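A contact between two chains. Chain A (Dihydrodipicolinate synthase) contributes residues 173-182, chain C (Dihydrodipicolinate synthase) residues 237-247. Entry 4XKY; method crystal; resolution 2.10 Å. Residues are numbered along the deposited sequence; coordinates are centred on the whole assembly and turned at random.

Chain A 173-182: FQSVMYAMKD
Chain C, residues 237-247: LQEKVMQISAT

How do the two segments meet? Both are helical: chain A is already helical at F173(A) and remains so toward M180(A), with K181(A) and D182(A) following as loop, and chain C throughout 237-247. Phi and psi stay near -60° and -40° over most of both helices, while M180(A) turns to -104°/10°. The axes cross almost at right angles, with a signed angle of -99° and a closest approach of 10.1 Å. The CA atoms nearest each other across the contact, those of Y178(A) and M242(C), lie 6.6 Å apart. Such a crossing concentrates the contact around one point, and the stretches bury 387 Å² in total.

What fills that crossing point? Y178(A) does, covered over 106 Å², the largest share of any residue. Its CA-to-CB bond points toward chain C, and chi1 of 175° (t) with chi2 of 91° sets the ring as a knob among E239(C), M242(C), Q243(C) and A246(C), four residues on one side of two successive helical turns. One ring face lies against the backbone C of M242(C), and Y178(A) CD1 is 3.5 Å from M242(C) CB. Y178(A) CE2 lies 4.0 Å from A246(C) CB, and Y178(A) CE1 lies 3.7 Å from E239(C) O. E239(C) O also accepts the helical hydrogen bond from Q243(C) N at 3.0 Å. The phenol oxygen, Y178(A) OH, packs 3.3 Å from Q243(C) CG, an aliphatic carbon.

How does M242(C) answer from the other helix? It is covered over 75 Å², and its CA-to-CB bond points toward chain A. Chi angles of -68°, -43° and -65° (m, m, m) fold the side chain so that its methyl reaches the turn before the tyrosine: M242(C) CE is 3.6 Å from both Q174(A) C and S175(A) N, and 3.8 Å from Q174(A) CB. The methyl thus packs against backbone as well as side chain. Nearby, water 1 links the helices, its oxygen 2.9 Å from S175(A) OG and donating to S245(C) OG at 2.7 Å.

How close do opposite charges come? K181(A) NZ and E239(C) OE2 are 4.4 Å apart, beyond a salt bridge. K181(A) takes chi1 of 69° (p), then t, t and p, and K181(A) NZ forms a long salt bridge with D182(A) OD2 at 3.7 Å. E239(C) is extended through chi1 and chi2 (178° and 171°, both t), which brings the end of its side chain nearer to chain A although its CA-to-CB bond points sideways. Between these stretches the direct contacts are mainly packing.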

# COMPACT_ATOMS: atom_id res chain seq x y z
N PHE A 173 8.38 5.76 16.96
CA PHE A 173 9.60 6.37 17.50
C PHE A 173 9.74 6.19 19.02
O PHE A 173 10.84 5.95 19.50
CB PHE A 173 9.69 7.86 17.17
CG PHE A 173 11.04 8.46 17.48
CD1 PHE A 173 12.10 8.31 16.60
CD2 PHE A 173 11.26 9.12 18.68
CE1 PHE A 173 13.35 8.87 16.88
CE2 PHE A 173 12.50 9.66 18.98
CZ PHE A 173 13.56 9.53 18.08
N GLN A 174 8.64 6.35 19.75
CA GLN A 174 8.62 6.18 21.21
C GLN A 174 8.89 4.71 21.57
O GLN A 174 9.56 4.43 22.56
CB GLN A 174 7.28 6.64 21.79
CG GLN A 174 7.06 8.14 21.78
CD GLN A 174 8.09 8.84 22.64
OE1 GLN A 174 8.33 8.44 23.77
NE2 GLN A 174 8.72 9.88 22.10
N SER A 175 8.39 3.77 20.75
CA SER A 175 8.70 2.35 20.98
C SER A 175 10.21 2.09 20.91
O SER A 175 10.73 1.27 21.67
CB SER A 175 7.98 1.43 19.99
OG SER A 175 6.58 1.57 20.09
N VAL A 176 10.91 2.77 20.01
CA VAL A 176 12.36 2.59 19.85
C VAL A 176 13.09 3.32 20.98
O VAL A 176 14.02 2.75 21.56
CB VAL A 176 12.87 3.04 18.46
CG1 VAL A 176 14.36 2.76 18.29
CG2 VAL A 176 12.12 2.35 17.34
N MET A 177 12.67 4.55 21.32
CA MET A 177 13.19 5.21 22.54
C MET A 177 13.13 4.24 23.74
O MET A 177 14.13 4.02 24.45
CB MET A 177 12.41 6.49 22.89
CG MET A 177 12.62 7.64 21.92
SD MET A 177 14.26 8.41 22.05
CE MET A 177 14.13 9.16 23.67
N TYR A 178 11.97 3.63 23.95
CA TYR A 178 11.80 2.77 25.11
C TYR A 178 12.76 1.59 25.04
O TYR A 178 13.39 1.27 26.02
CB TYR A 178 10.36 2.29 25.25
CG TYR A 178 10.16 1.30 26.38
CD1 TYR A 178 9.81 1.74 27.64
CD2 TYR A 178 10.30 -0.07 26.17
CE1 TYR A 178 9.62 0.85 28.69
CE2 TYR A 178 10.10 -0.97 27.22
CZ TYR A 178 9.76 -0.49 28.47
OH TYR A 178 9.55 -1.32 29.53
N ALA A 179 12.86 0.96 23.87
CA ALA A 179 13.81 -0.14 23.64
C ALA A 179 15.28 0.28 23.84
O ALA A 179 16.11 -0.56 24.19
CB ALA A 179 13.62 -0.74 22.25
N MET A 180 15.60 1.55 23.61
CA MET A 180 16.99 2.03 23.72
C MET A 180 17.29 2.82 25.00
O MET A 180 18.36 3.41 25.13
CB MET A 180 17.34 2.90 22.49
CG MET A 180 17.22 2.17 21.17
SD MET A 180 18.21 0.66 21.15
CE MET A 180 19.89 1.29 21.27
N LYS A 181 16.36 2.81 25.94
CA LYS A 181 16.44 3.68 27.12
C LYS A 181 17.63 3.39 28.04
O LYS A 181 18.02 4.26 28.79
CB LYS A 181 15.17 3.57 27.94
CG LYS A 181 15.01 2.21 28.62
CD LYS A 181 13.70 2.17 29.37
CE LYS A 181 13.25 0.75 29.59
NZ LYS A 181 13.93 0.23 30.79
N ASP A 182 18.17 2.18 27.99
CA ASP A 182 19.35 1.84 28.78
C ASP A 182 20.68 2.00 28.04
O ASP A 182 21.72 1.55 28.52
CB ASP A 182 19.22 0.42 29.33
CG ASP A 182 18.12 0.31 30.37
OD1 ASP A 182 17.89 1.28 31.12
OD2 ASP A 182 17.48 -0.76 30.43
N LEU C 237 5.93 8.67 34.14
CA LEU C 237 4.67 8.04 33.75
C LEU C 237 4.67 7.58 32.31
O LEU C 237 4.10 6.54 32.01
CB LEU C 237 3.47 8.94 34.03
CG LEU C 237 3.26 9.27 35.51
CD1 LEU C 237 2.09 10.22 35.63
CD2 LEU C 237 3.01 8.03 36.36
N GLN C 238 5.33 8.32 31.42
CA GLN C 238 5.50 7.84 30.04
C GLN C 238 6.19 6.48 29.98
O GLN C 238 5.78 5.62 29.19
CB GLN C 238 6.25 8.86 29.18
CG GLN C 238 6.56 8.42 27.76
CD GLN C 238 5.36 8.34 26.83
OE1 GLN C 238 5.53 8.00 25.65
NE2 GLN C 238 4.16 8.67 27.31
N GLU C 239 7.22 6.27 30.79
CA GLU C 239 7.89 4.98 30.80
C GLU C 239 6.95 3.81 31.20
O GLU C 239 7.12 2.68 30.75
CB GLU C 239 9.11 5.00 31.70
CG GLU C 239 9.82 3.66 31.77
CD GLU C 239 11.15 3.73 32.49
OE1 GLU C 239 11.93 4.67 32.23
OE2 GLU C 239 11.42 2.83 33.31
N LYS C 240 5.96 4.08 32.04
CA LYS C 240 4.99 3.07 32.39
C LYS C 240 4.04 2.75 31.23
O LYS C 240 3.74 1.58 30.97
CB LYS C 240 4.20 3.49 33.61
CG LYS C 240 5.01 3.50 34.90
CD LYS C 240 4.06 3.51 36.09
CE LYS C 240 4.65 4.16 37.34
NZ LYS C 240 5.59 3.26 38.06
N VAL C 241 3.58 3.79 30.54
CA VAL C 241 2.69 3.63 29.41
C VAL C 241 3.46 2.85 28.35
O VAL C 241 2.93 1.92 27.75
CB VAL C 241 2.22 5.00 28.86
CG1 VAL C 241 1.60 4.86 27.48
CG2 VAL C 241 1.23 5.66 29.81
N MET C 242 4.73 3.17 28.17
CA MET C 242 5.50 2.47 27.15
C MET C 242 5.78 1.00 27.52
O MET C 242 5.81 0.14 26.63
CB MET C 242 6.80 3.24 26.81
CG MET C 242 6.57 4.58 26.10
SD MET C 242 5.34 4.62 24.77
CE MET C 242 6.18 3.53 23.62
N GLN C 243 5.98 0.71 28.80
CA GLN C 243 6.16 -0.68 29.23
C GLN C 243 4.92 -1.52 28.95
O GLN C 243 5.00 -2.64 28.45
CB GLN C 243 6.52 -0.77 30.71
CG GLN C 243 6.83 -2.20 31.14
CD GLN C 243 7.18 -2.34 32.60
OE1 GLN C 243 7.08 -1.40 33.38
NE2 GLN C 243 7.57 -3.56 33.00
N ILE C 244 3.76 -0.96 29.29
CA ILE C 244 2.47 -1.53 28.94
C ILE C 244 2.39 -1.80 27.44
O ILE C 244 1.94 -2.88 27.04
CB ILE C 244 1.33 -0.56 29.34
CG1 ILE C 244 1.07 -0.63 30.84
CG2 ILE C 244 0.03 -0.88 28.60
CD1 ILE C 244 0.50 0.65 31.43
N SER C 245 2.76 -0.82 26.63
CA SER C 245 2.63 -0.93 25.17
C SER C 245 3.49 -2.07 24.65
O SER C 245 3.03 -2.89 23.83
CB SER C 245 3.04 0.38 24.46
OG SER C 245 2.99 0.26 23.03
N ALA C 246 4.72 -2.12 25.13
CA ALA C 246 5.68 -3.15 24.74
C ALA C 246 5.35 -4.55 25.29
O ALA C 246 5.81 -5.55 24.71
CB ALA C 246 7.08 -2.73 25.18
N THR C 247 4.59 -4.65 26.39
CA THR C 247 4.43 -5.94 27.10
C THR C 247 3.00 -6.52 27.11
O THR C 247 2.83 -7.73 27.05
CB THR C 247 5.01 -5.94 28.55
OG1 THR C 247 4.27 -5.06 29.40
CG2 THR C 247 6.53 -5.60 28.60
O HOH W 1 5.53 -0.09 22.19